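Diguanylate cyclase DosC (Escherichia coli, PDB 4ZVA) makes the second messenger cyclic di-GMP from GTP, an activity probably controlled by oxygen binding at the haem of its N-terminal globin domain. Local coordinates at residues A[66-69]-A[70-74]; A[83-86]-A[87-91]; A[49-53]-A[54-58]. One frame throughout, in Å; residues are numbered along the deposited sequence.

Interaction 1: A[66-69]-A[70-74]; sequences RWII and NVLSA. With HEM (protoporphyrin IX containing Fe), chain C.
Trp-67 and Val-71, one helical turn apart on helix 54-72 of the haem-binding globin domain, meet in a CH-pi contact. The methyl CG2 of Val-71 sits over the six-membered ring of Trp-67, 3.4 Å from its centroid and 8° off the normal. From the opposite face comes a haem vinyl group, whose terminal carbon CBC approaches to 3.4 Å from Trp-67 CH2, and the indole is thus sandwiched between the valine methyl and the vinyl. The first torsion (chi1 -170°) sets CG opposite the backbone N and beside the carbonyl carbon, which carries the indole toward the next turn, where it meets Val-71 CG2. The rotation of the ring is further fixed by its NE1, which is hydrogen-bonded to Gln-86 OE1 on helix 79-96, while Ala-142 and Met-146 of helix 125-147 pack against the same side chain. Shortening this side chain to an alanine is likely to open a gap between the vinyl and Val-71 CG2 and to leave Gln-86 OE1 without its indole donor. Beyond this layer, Ile-68 and Leu-72 run side by side, Ile-68 CG2 4.0 Å from Leu-72 CD1, packed partly against helix 16-43. At the helix end Ile-69 O is gripped twice by one residue: Ser-73 N donates at 3.0 Å with a bent N-H...O angle of 137°, and Ser-73 OG donates to the same oxygen at 2.8 Å.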
loop_
_atom_site.group_PDB
_atom_site.type_symbol
_atom_site.label_atom_id
_atom_site.label_comp_id
_atom_site.label_asym_id
_atom_site.label_seq_id
_atom_site.Cartn_x
_atom_site.Cartn_y
_atom_site.Cartn_z
ATOM N N ARG A 66 10.896 -7.783 -14.424
ATOM C CA ARG A 66 10.262 -7.055 -15.511
ATOM C C ARG A 66 9.095 -6.223 -14.989
ATOM O O ARG A 66 8.915 -5.074 -15.389
ATOM C CB ARG A 66 9.791 -8.028 -16.592
ATOM C CG ARG A 66 9.202 -7.368 -17.826
ATOM C CD ARG A 66 8.655 -8.413 -18.790
ATOM N NE ARG A 66 9.465 -9.631 -18.785
ATOM C CZ ARG A 66 9.037 -10.814 -18.354
ATOM N NH1 ARG A 66 7.796 -10.951 -17.905
ATOM N NH2 ARG A 66 9.847 -11.863 -18.381
ATOM N N TRP A 67 8.313 -6.808 -14.087
ATOM C CA TRP A 67 7.154 -6.121 -13.525
ATOM C C TRP A 67 7.572 -4.863 -12.772
ATOM O O TRP A 67 7.017 -3.785 -12.988
ATOM C CB TRP A 67 6.376 -7.052 -12.590
ATOM C CG TRP A 67 5.049 -6.492 -12.157
ATOM C CD1 TRP A 67 3.830 -6.755 -12.711
ATOM C CD2 TRP A 67 4.809 -5.574 -11.080
ATOM N NE1 TRP A 67 2.847 -6.059 -12.049
ATOM C CE2 TRP A 67 3.420 -5.326 -11.044
ATOM C CE3 TRP A 67 5.631 -4.938 -10.143
ATOM C CZ2 TRP A 67 2.836 -4.472 -10.108
ATOM C CZ3 TRP A 67 5.051 -4.087 -9.216
ATOM C CH2 TRP A 67 3.666 -3.861 -9.206
ATOM N N ILE A 68 8.553 -5.014 -11.887
ATOM C CA ILE A 68 9.038 -3.909 -11.067
ATOM C C ILE A 68 9.540 -2.756 -11.927
ATOM O O ILE A 68 9.197 -1.598 -11.687
ATOM C CB ILE A 68 10.156 -4.373 -10.118
ATOM C CG1 ILE A 68 9.584 -5.327 -9.068
ATOM C CG2 ILE A 68 10.817 -3.182 -9.445
ATOM C CD1 ILE A 68 10.630 -6.059 -8.267
ATOM N N ILE A 69 10.343 -3.076 -12.939
ATOM C CA ILE A 69 10.868 -2.054 -13.835
ATOM C C ILE A 69 9.753 -1.371 -14.621
ATOM O O ILE A 69 9.726 -0.147 -14.724
ATOM C CB ILE A 69 11.899 -2.644 -14.825
ATOM C CG1 ILE A 69 13.122 -3.164 -14.069
ATOM C CG2 ILE A 69 12.325 -1.597 -15.846
ATOM C CD1 ILE A 69 14.141 -3.854 -14.954
ATOM N N ASN A 70 8.829 -2.157 -15.164
ATOM C CA ASN A 70 7.741 -1.593 -15.959
ATOM C C ASN A 70 6.871 -0.630 -15.161
ATOM O O ASN A 70 6.544 0.459 -15.633
ATOM C CB ASN A 70 6.873 -2.710 -16.545
ATOM C CG ASN A 70 7.524 -3.393 -17.737
ATOM O OD1 ASN A 70 8.258 -2.765 -18.500
ATOM N ND2 ASN A 70 7.265 -4.686 -17.895
ATOM N N VAL A 71 6.533 -1.016 -13.937
ATOM C CA VAL A 71 5.655 -0.206 -13.097
ATOM C C VAL A 71 6.336 1.072 -12.615
ATOM O O VAL A 71 5.780 2.162 -12.736
ATOM C CB VAL A 71 5.155 -1.011 -11.881
ATOM C CG1 VAL A 71 4.483 -0.094 -10.864
ATOM C CG2 VAL A 71 4.202 -2.103 -12.330
ATOM N N LEU A 72 7.546 0.944 -12.082
ATOM C CA LEU A 72 8.229 2.093 -11.496
ATOM C C LEU A 72 8.787 3.049 -12.554
ATOM O O LEU A 72 9.079 4.206 -12.253
ATOM C CB LEU A 72 9.343 1.626 -10.554
ATOM C CG LEU A 72 8.846 0.862 -9.322
ATOM C CD1 LEU A 72 9.984 0.540 -8.362
ATOM C CD2 LEU A 72 7.749 1.648 -8.612
ATOM N N SER A 73 8.932 2.571 -13.788
ATOM C CA SER A 73 9.422 3.411 -14.882
ATOM C C SER A 73 8.292 3.905 -15.781
ATOM O O SER A 73 8.534 4.354 -16.902
ATOM C CB SER A 73 10.442 2.650 -15.732
ATOM O OG SER A 73 11.420 2.027 -14.921
ATOM N N ALA A 74 7.061 3.820 -15.284
ATOM C CA ALA A 74 5.876 4.134 -16.078
ATOM C C ALA A 74 5.875 5.542 -16.661
ATOM O O ALA A 74 5.994 6.530 -15.937
ATOM C CB ALA A 74 4.629 3.938 -15.237
HETATM C CHA HEM C . 3.013 -15.329 -12.046
HETATM C CHB HEM C . 2.743 -16.774 -7.424
HETATM C CHC HEM C . 2.279 -12.148 -6.091
HETATM C CHD HEM C . 3.628 -10.719 -10.517
HETATM C C1A HEM C . 3.018 -16.133 -10.926
HETATM C C2A HEM C . 3.223 -17.570 -10.878
HETATM C C3A HEM C . 3.148 -17.955 -9.602
HETATM C C4A HEM C . 2.889 -16.788 -8.792
HETATM C CMA HEM C . 3.305 -19.394 -9.069
HETATM C CAA HEM C . 3.495 -18.510 -12.072
HETATM C CBA HEM C . 4.769 -18.077 -12.791
HETATM C CGA HEM C . 5.204 -19.147 -13.752
HETATM O O1A HEM C . 4.916 -20.344 -13.491
HETATM O O2A HEM C . 5.848 -18.797 -14.774
HETATM C C1B HEM C . 2.618 -15.645 -6.651
HETATM C C2B HEM C . 2.583 -15.607 -5.204
HETATM C C3B HEM C . 2.451 -14.318 -4.833
HETATM C C4B HEM C . 2.404 -13.518 -6.039
HETATM C CMB HEM C . 2.680 -16.873 -4.319
HETATM C CAB HEM C . 2.363 -13.682 -3.422
HETATM C CBB HEM C . 2.471 -14.355 -2.274
HETATM C C1C HEM C . 2.688 -11.355 -7.139
HETATM C C2C HEM C . 2.960 -9.932 -7.082
HETATM C C3C HEM C . 3.332 -9.533 -8.314
HETATM C C4C HEM C . 3.308 -10.699 -9.176
HETATM C CMC HEM C . 2.819 -9.095 -5.789
HETATM C CAC HEM C . 3.740 -8.129 -8.827
HETATM C CBC HEM C . 3.857 -7.043 -8.054
HETATM C C1D HEM C . 3.587 -11.815 -11.354
HETATM C C2D HEM C . 3.893 -11.792 -12.768
HETATM C C3D HEM C . 3.704 -13.239 -13.250
HETATM C C4D HEM C . 3.298 -13.981 -12.077
HETATM C CMD HEM C . 4.329 -10.561 -13.595
HETATM C CAD HEM C . 3.888 -13.805 -14.676
HETATM C CBD HEM C . 2.916 -13.115 -15.631
HETATM C CGD HEM C . 2.789 -13.907 -16.906
HETATM O O1D HEM C . 2.235 -13.362 -17.895
HETATM O O2D HEM C . 3.240 -15.081 -16.936
HETATM N NA HEM C . 2.813 -15.692 -9.631
HETATM N NB HEM C . 2.507 -14.356 -7.130
HETATM N NC HEM C . 2.910 -11.788 -8.429
HETATM N ND HEM C . 3.241 -13.113 -10.991
HETATM FE FE HEM C . 2.619 -13.708 -9.092
#

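Interaction 2: A[83-86]-A[87-91]; sequences IQIQ and HTVAE. With HEM (protoporphyrin IX containing Fe), chain C.
His-87 folds its imidazole back along helix 79-96 to the preceding turn, where Ile-83 O receives two hydrogen bonds from this one residue. The first is the ordinary helical bond from His-87 N, at 3.1 Å. The second comes from the ring: His-87 ND1 donates to Ile-83 O at 2.8 Å, almost straight at 176°. The oxygen lies in the plane of the imidazole, yet ND1 itself stands well above the carbonyl plane, 52° out of it, so the bond is well aimed for the donor but not directed at a lone pair of the acceptor. Placing CG beside the backbone N (chi1 -78°) brings ND1 back over this carbonyl, and the bond it makes sets the ring rotation. The side chain of Ile-83 runs alongside in the same direction, its CG2 3.5 Å from His-87 CE1.

Thr-88 continues the helix with a bond from its N to Gln-84 O. Its hydroxyl OG1 donates to a water at 2.8 Å, and that water in turn donates to Gln-84 OE1, bridging the two side chains across one turn. The methyl branch CG2 lies instead near a haem propionate, 3.5 Å from O1D.

Val-89 divides its two methyls: CG1 rests on the porphyrin at C1D, 3.5 Å away, while CG2 lies between the haem methyl CMD and the preceding turn, near Ile-85 O and, more loosely, Ile-85 CG2. Ala-90 follows with its N bonded to Gln-86 O; the side-chain NE2 of Gln-86 is held by Leu-82 O, and its OE1 is taken up by Trp-67. Thr-88 at a propionate and Val-89 on the porphyrin make this stretch one wall of the haem pocket, as in a globin, where the cofactor is held between helices.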
loop_
_atom_site.group_PDB
_atom_site.type_symbol
_atom_site.label_atom_id
_atom_site.label_comp_id
_atom_site.label_asym_id
_atom_site.label_seq_id
_atom_site.Cartn_x
_atom_site.Cartn_y
_atom_site.Cartn_z
ATOM N N ILE A 83 -1.810 -1.511 -17.702
ATOM C CA ILE A 83 -3.087 -2.004 -17.206
ATOM C C ILE A 83 -3.351 -3.408 -17.746
ATOM O O ILE A 83 -3.752 -4.304 -17.000
ATOM C CB ILE A 83 -4.243 -1.060 -17.594
ATOM C CG1 ILE A 83 -4.125 0.258 -16.825
ATOM C CG2 ILE A 83 -5.586 -1.715 -17.319
ATOM C CD1 ILE A 83 -5.066 1.336 -17.301
ATOM N N GLN A 84 -3.092 -3.601 -19.037
ATOM C CA GLN A 84 -3.271 -4.904 -19.672
ATOM C C GLN A 84 -2.355 -5.954 -19.057
ATOM O O GLN A 84 -2.721 -7.126 -18.956
ATOM C CB GLN A 84 -3.016 -4.808 -21.179
ATOM C CG GLN A 84 -4.122 -4.106 -21.944
ATOM C CD GLN A 84 -5.473 -4.768 -21.745
ATOM O OE1 GLN A 84 -5.582 -5.995 -21.744
ATOM N NE2 GLN A 84 -6.509 -3.957 -21.567
ATOM N N ILE A 85 -1.162 -5.530 -18.652
ATOM C CA ILE A 85 -0.214 -6.425 -18.002
ATOM C C ILE A 85 -0.772 -6.952 -16.682
ATOM O O ILE A 85 -0.696 -8.147 -16.400
ATOM C CB ILE A 85 1.137 -5.724 -17.749
ATOM C CG1 ILE A 85 1.831 -5.420 -19.077
ATOM C CG2 ILE A 85 2.030 -6.580 -16.861
ATOM C CD1 ILE A 85 3.170 -4.733 -18.926
ATOM N N GLN A 86 -1.345 -6.055 -15.883
ATOM C CA GLN A 86 -1.916 -6.439 -14.596
ATOM C C GLN A 86 -3.070 -7.421 -14.777
ATOM O O GLN A 86 -3.228 -8.357 -13.992
ATOM C CB GLN A 86 -2.394 -5.206 -13.822
ATOM C CG GLN A 86 -1.403 -4.054 -13.788
ATOM C CD GLN A 86 0.005 -4.490 -13.426
ATOM O OE1 GLN A 86 0.208 -5.307 -12.527
ATOM N NE2 GLN A 86 0.988 -3.942 -14.130
ATOM N N HIS A 87 -3.870 -7.204 -15.817
ATOM C CA HIS A 87 -4.948 -8.127 -16.154
ATOM C C HIS A 87 -4.399 -9.510 -16.478
ATOM O O HIS A 87 -4.949 -10.520 -16.040
ATOM C CB HIS A 87 -5.771 -7.595 -17.329
ATOM C CG HIS A 87 -6.747 -6.528 -16.945
ATOM N ND1 HIS A 87 -6.377 -5.212 -16.757
ATOM C CD2 HIS A 87 -8.079 -6.582 -16.704
ATOM C CE1 HIS A 87 -7.440 -4.502 -16.422
ATOM N NE2 HIS A 87 -8.485 -5.310 -16.383
ATOM N N THR A 88 -3.312 -9.548 -17.243
ATOM C CA THR A 88 -2.673 -10.807 -17.613
ATOM C C THR A 88 -2.181 -11.553 -16.376
ATOM O O THR A 88 -2.375 -12.762 -16.251
ATOM C CB THR A 88 -1.489 -10.579 -18.573
ATOM O OG1 THR A 88 -1.960 -9.958 -19.777
ATOM C CG2 THR A 88 -0.814 -11.897 -18.917
ATOM N N VAL A 89 -1.551 -10.821 -15.462
ATOM C CA VAL A 89 -1.046 -11.404 -14.224
ATOM C C VAL A 89 -2.199 -11.906 -13.366
ATOM O O VAL A 89 -2.107 -12.956 -12.727
ATOM C CB VAL A 89 -0.218 -10.388 -13.417
ATOM C CG1 VAL A 89 0.313 -11.025 -12.144
ATOM C CG2 VAL A 89 0.921 -9.851 -14.260
ATOM N N ALA A 90 -3.288 -11.145 -13.364
ATOM C CA ALA A 90 -4.491 -11.522 -12.635
ATOM C C ALA A 90 -5.037 -12.847 -13.154
ATOM O O ALA A 90 -5.423 -13.717 -12.374
ATOM C CB ALA A 90 -5.540 -10.429 -12.745
ATOM N N GLU A 91 -5.056 -12.994 -14.478
ATOM C CA GLU A 91 -5.493 -14.233 -15.115
ATOM C C GLU A 91 -4.645 -15.418 -14.663
ATOM O O GLU A 91 -5.173 -16.475 -14.322
ATOM C CB GLU A 91 -5.433 -14.109 -16.641
ATOM C CG GLU A 91 -6.388 -13.084 -17.238
ATOM C CD GLU A 91 -6.179 -12.895 -18.733
ATOM O OE1 GLU A 91 -5.371 -13.644 -19.321
ATOM O OE2 GLU A 91 -6.820 -11.996 -19.318
HETATM C CHA HEM C . 3.013 -15.329 -12.046
HETATM C CHB HEM C . 2.743 -16.774 -7.424
HETATM C CHC HEM C . 2.279 -12.148 -6.091
HETATM C CHD HEM C . 3.628 -10.719 -10.517
HETATM C C1A HEM C . 3.018 -16.133 -10.926
HETATM C C2A HEM C . 3.223 -17.570 -10.878
HETATM C C3A HEM C . 3.148 -17.955 -9.602
HETATM C C4A HEM C . 2.889 -16.788 -8.792
HETATM C CMA HEM C . 3.305 -19.394 -9.069
HETATM C CAA HEM C . 3.495 -18.510 -12.072
HETATM C CBA HEM C . 4.769 -18.077 -12.791
HETATM C CGA HEM C . 5.204 -19.147 -13.752
HETATM O O1A HEM C . 4.916 -20.344 -13.491
HETATM O O2A HEM C . 5.848 -18.797 -14.774
HETATM C C1B HEM C . 2.618 -15.645 -6.651
HETATM C C2B HEM C . 2.583 -15.607 -5.204
HETATM C C3B HEM C . 2.451 -14.318 -4.833
HETATM C C4B HEM C . 2.404 -13.518 -6.039
HETATM C CMB HEM C . 2.680 -16.873 -4.319
HETATM C CAB HEM C . 2.363 -13.682 -3.422
HETATM C CBB HEM C . 2.471 -14.355 -2.274
HETATM C C1C HEM C . 2.688 -11.355 -7.139
HETATM C C2C HEM C . 2.960 -9.932 -7.082
HETATM C C3C HEM C . 3.332 -9.533 -8.314
HETATM C C4C HEM C . 3.308 -10.699 -9.176
HETATM C CMC HEM C . 2.819 -9.095 -5.789
HETATM C CAC HEM C . 3.740 -8.129 -8.827
HETATM C CBC HEM C . 3.857 -7.043 -8.054
HETATM C C1D HEM C . 3.587 -11.815 -11.354
HETATM C C2D HEM C . 3.893 -11.792 -12.768
HETATM C C3D HEM C . 3.704 -13.239 -13.250
HETATM C C4D HEM C . 3.298 -13.981 -12.077
HETATM C CMD HEM C . 4.329 -10.561 -13.595
HETATM C CAD HEM C . 3.888 -13.805 -14.676
HETATM C CBD HEM C . 2.916 -13.115 -15.631
HETATM C CGD HEM C . 2.789 -13.907 -16.906
HETATM O O1D HEM C . 2.235 -13.362 -17.895
HETATM O O2D HEM C . 3.240 -15.081 -16.936
HETATM N NA HEM C . 2.813 -15.692 -9.631
HETATM N NB HEM C . 2.507 -14.356 -7.130
HETATM N NC HEM C . 2.910 -11.788 -8.429
HETATM N ND HEM C . 3.241 -13.113 -10.991
HETATM FE FE HEM C . 2.619 -13.708 -9.092
HETATM O O HOH W 1 -4.086 -8.595 -21.018
#

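Interaction 3: A[49-53]-A[54-58]; sequences EFLSN and EQVER. With HEM (protoporphyrin IX containing Fe), chain C.
Two hydrogen bonds join Asn-53 to the first turn of the helix that follows it. Its side-chain OD1 accepts from Val-56 N at 2.9 Å, with an N-H...O angle of 162° and the donor standing above the plane of the amide carbonyl. Its backbone O accepts from Glu-57 N at 3.2 Å, this time in the carbonyl plane. To reach forward in this way the side chain takes the crowded position, CG between the backbone N and the carbonyl carbon (chi1 63°). Asn-53 is therefore the N-cap of helix 54-72, and its OD1 satisfies an amide N-H that has no earlier helical carbonyl to bond. Just before it, Ser-52 OG donates to Glu-49 O at 2.8 Å, closing the turn that leads out of helix 45-48.

The van der Waals contacts centre on Val-56. Its CG2 lies against the amide of Asn-53, 3.4 Å from ND2, the two side chains crossing at about a right angle. Its other branch, CG1, makes an apolar contact with the haem methyl CMA at 3.6 Å. The same methyl is approached by Phe-50 O at 3.4 Å and, more loosely, by Leu-51 CD2, which also makes an apolar contact with Val-56 CG1 at 4.4 Å.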
loop_
_atom_site.group_PDB
_atom_site.type_symbol
_atom_site.label_atom_id
_atom_site.label_comp_id
_atom_site.label_asym_id
_atom_site.label_seq_id
_atom_site.Cartn_x
_atom_site.Cartn_y
_atom_site.Cartn_z
ATOM N N GLU A 49 2.892 -23.128 -1.079
ATOM C CA GLU A 49 2.259 -24.166 -1.884
ATOM C C GLU A 49 2.390 -23.893 -3.381
ATOM O O GLU A 49 2.585 -24.814 -4.176
ATOM C CB GLU A 49 0.781 -24.294 -1.510
ATOM C CG GLU A 49 0.038 -25.382 -2.265
ATOM C CD GLU A 49 -1.457 -25.348 -2.012
ATOM O OE1 GLU A 49 -1.910 -24.478 -1.239
ATOM O OE2 GLU A 49 -2.178 -26.190 -2.587
ATOM N N PHE A 50 2.296 -22.621 -3.759
ATOM C CA PHE A 50 2.317 -22.237 -5.166
ATOM C C PHE A 50 3.738 -22.142 -5.713
ATOM O O PHE A 50 3.939 -21.920 -6.906
ATOM C CB PHE A 50 1.594 -20.904 -5.362
ATOM C CG PHE A 50 0.182 -20.900 -4.850
ATOM C CD1 PHE A 50 -0.843 -21.447 -5.602
ATOM C CD2 PHE A 50 -0.119 -20.348 -3.616
ATOM C CE1 PHE A 50 -2.144 -21.445 -5.134
ATOM C CE2 PHE A 50 -1.419 -20.342 -3.143
ATOM C CZ PHE A 50 -2.432 -20.891 -3.903
ATOM N N LEU A 51 4.719 -22.310 -4.834
ATOM C CA LEU A 51 6.121 -22.229 -5.224
ATOM C C LEU A 51 6.823 -23.530 -4.848
ATOM O O LEU A 51 7.512 -23.601 -3.831
ATOM C CB LEU A 51 6.799 -21.036 -4.548
ATOM C CG LEU A 51 5.989 -19.736 -4.514
ATOM C CD1 LEU A 51 6.695 -18.676 -3.682
ATOM C CD2 LEU A 51 5.723 -19.225 -5.922
ATOM N N SER A 52 6.653 -24.555 -5.678
ATOM C CA SER A 52 7.077 -25.902 -5.312
ATOM C C SER A 52 8.146 -26.495 -6.226
ATOM O O SER A 52 8.591 -27.621 -6.008
ATOM C CB SER A 52 5.865 -26.836 -5.284
ATOM O OG SER A 52 4.921 -26.411 -4.317
ATOM N N ASN A 53 8.563 -25.749 -7.242
ATOM C CA ASN A 53 9.592 -26.248 -8.145
ATOM C C ASN A 53 10.468 -25.138 -8.708
ATOM O O ASN A 53 10.088 -23.966 -8.701
ATOM C CB ASN A 53 8.953 -27.040 -9.289
ATOM C CG ASN A 53 8.057 -26.186 -10.161
ATOM O OD1 ASN A 53 8.519 -25.550 -11.109
ATOM N ND2 ASN A 53 6.769 -26.161 -9.841
ATOM N N GLU A 54 11.640 -25.523 -9.200
ATOM C CA GLU A 54 12.634 -24.566 -9.668
ATOM C C GLU A 54 12.230 -23.863 -10.959
ATOM O O GLU A 54 12.710 -22.771 -11.243
ATOM C CB GLU A 54 13.983 -25.263 -9.859
ATOM C CG GLU A 54 14.619 -25.731 -8.561
ATOM C CD GLU A 54 15.994 -26.330 -8.767
ATOM O OE1 GLU A 54 16.465 -26.356 -9.924
ATOM O OE2 GLU A 54 16.606 -26.770 -7.770
ATOM N N GLN A 55 11.350 -24.483 -11.738
ATOM C CA GLN A 55 10.907 -23.886 -12.994
ATOM C C GLN A 55 10.002 -22.680 -12.743
ATOM O O GLN A 55 10.156 -21.634 -13.374
ATOM C CB GLN A 55 10.185 -24.925 -13.854
ATOM C CG GLN A 55 9.557 -24.369 -15.126
ATOM C CD GLN A 55 10.589 -23.912 -16.145
ATOM O OE1 GLN A 55 11.766 -24.264 -16.059
ATOM N NE2 GLN A 55 10.146 -23.128 -17.120
ATOM N N VAL A 56 9.058 -22.835 -11.822
ATOM C CA VAL A 56 8.180 -21.739 -11.424
ATOM C C VAL A 56 8.956 -20.607 -10.746
ATOM O O VAL A 56 8.763 -19.433 -11.067
ATOM C CB VAL A 56 7.071 -22.235 -10.475
ATOM C CG1 VAL A 56 6.351 -21.062 -9.831
ATOM C CG2 VAL A 56 6.094 -23.124 -11.223
ATOM N N GLU A 57 9.837 -20.977 -9.822
ATOM C CA GLU A 57 10.684 -20.033 -9.099
ATOM C C GLU A 57 11.479 -19.156 -10.051
ATOM O O GLU A 57 11.480 -17.930 -9.954
ATOM C CB GLU A 57 11.648 -20.791 -8.189
ATOM C CG GLU A 57 12.766 -19.943 -7.632
ATOM C CD GLU A 57 13.709 -20.736 -6.758
ATOM O OE1 GLU A 57 13.434 -21.930 -6.517
ATOM O OE2 GLU A 57 14.732 -20.169 -6.322
ATOM N N ARG A 58 12.136 -19.821 -10.990
ATOM C CA ARG A 58 12.976 -19.189 -11.990
ATOM C C ARG A 58 12.204 -18.224 -12.889
ATOM O O ARG A 58 12.666 -17.116 -13.159
ATOM C CB ARG A 58 13.651 -20.290 -12.805
ATOM C CG ARG A 58 14.665 -19.858 -13.829
ATOM C CD ARG A 58 15.224 -21.117 -14.476
ATOM N NE ARG A 58 16.017 -20.865 -15.671
ATOM C CZ ARG A 58 15.498 -20.855 -16.893
ATOM N NH1 ARG A 58 14.201 -21.077 -17.056
ATOM N NH2 ARG A 58 16.265 -20.631 -17.948
HETATM C CHA HEM C . 3.013 -15.329 -12.046
HETATM C CHB HEM C . 2.743 -16.774 -7.424
HETATM C CHC HEM C . 2.279 -12.148 -6.091
HETATM C CHD HEM C . 3.628 -10.719 -10.517
HETATM C C1A HEM C . 3.018 -16.133 -10.926
HETATM C C2A HEM C . 3.223 -17.570 -10.878
HETATM C C3A HEM C . 3.148 -17.955 -9.602
HETATM C C4A HEM C . 2.889 -16.788 -8.792
HETATM C CMA HEM C . 3.305 -19.394 -9.069
HETATM C CAA HEM C . 3.495 -18.510 -12.072
HETATM C CBA HEM C . 4.769 -18.077 -12.791
HETATM C CGA HEM C . 5.204 -19.147 -13.752
HETATM O O1A HEM C . 4.916 -20.344 -13.491
HETATM O O2A HEM C . 5.848 -18.797 -14.774
HETATM C C1B HEM C . 2.618 -15.645 -6.651
HETATM C C2B HEM C . 2.583 -15.607 -5.204
HETATM C C3B HEM C . 2.451 -14.318 -4.833
HETATM C C4B HEM C . 2.404 -13.518 -6.039
HETATM C CMB HEM C . 2.680 -16.873 -4.319
HETATM C CAB HEM C . 2.363 -13.682 -3.422
HETATM C CBB HEM C . 2.471 -14.355 -2.274
HETATM C C1C HEM C . 2.688 -11.355 -7.139
HETATM C C2C HEM C . 2.960 -9.932 -7.082
HETATM C C3C HEM C . 3.332 -9.533 -8.314
HETATM C C4C HEM C . 3.308 -10.699 -9.176
HETATM C CMC HEM C . 2.819 -9.095 -5.789
HETATM C CAC HEM C . 3.740 -8.129 -8.827
HETATM C CBC HEM C . 3.857 -7.043 -8.054
HETATM C C1D HEM C . 3.587 -11.815 -11.354
HETATM C C2D HEM C . 3.893 -11.792 -12.768
HETATM C C3D HEM C . 3.704 -13.239 -13.250
HETATM C C4D HEM C . 3.298 -13.981 -12.077
HETATM C CMD HEM C . 4.329 -10.561 -13.595
HETATM C CAD HEM C . 3.888 -13.805 -14.676
HETATM C CBD HEM C . 2.916 -13.115 -15.631
HETATM C CGD HEM C . 2.789 -13.907 -16.906
HETATM O O1D HEM C . 2.235 -13.362 -17.895
HETATM O O2D HEM C . 3.240 -15.081 -16.936
HETATM N NA HEM C . 2.813 -15.692 -9.631
HETATM N NB HEM C . 2.507 -14.356 -7.130
HETATM N NC HEM C . 2.910 -11.788 -8.429
HETATM N ND HEM C . 3.241 -13.113 -10.991
HETATM FE FE HEM C . 2.619 -13.708 -9.092
#

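Along the chain the order is interaction 3, interaction 1, interaction 2. Interaction 3 starts helix 54-72 and interaction 1 ends it, their centres about 23 Å apart with no touch between them; interaction 2 lies on the next helix, 79-96. Its centre is about 14 Å from that of interaction 1, and here the two helices do meet, at the side chains of Trp-67 and Gln-86. Interactions 2 and 3 stay apart, about 11 Å between nearest atoms. All three touch the same haem at different places, so both ends of one helix and the middle of the next help to form the pocket of this probable oxygen sensor.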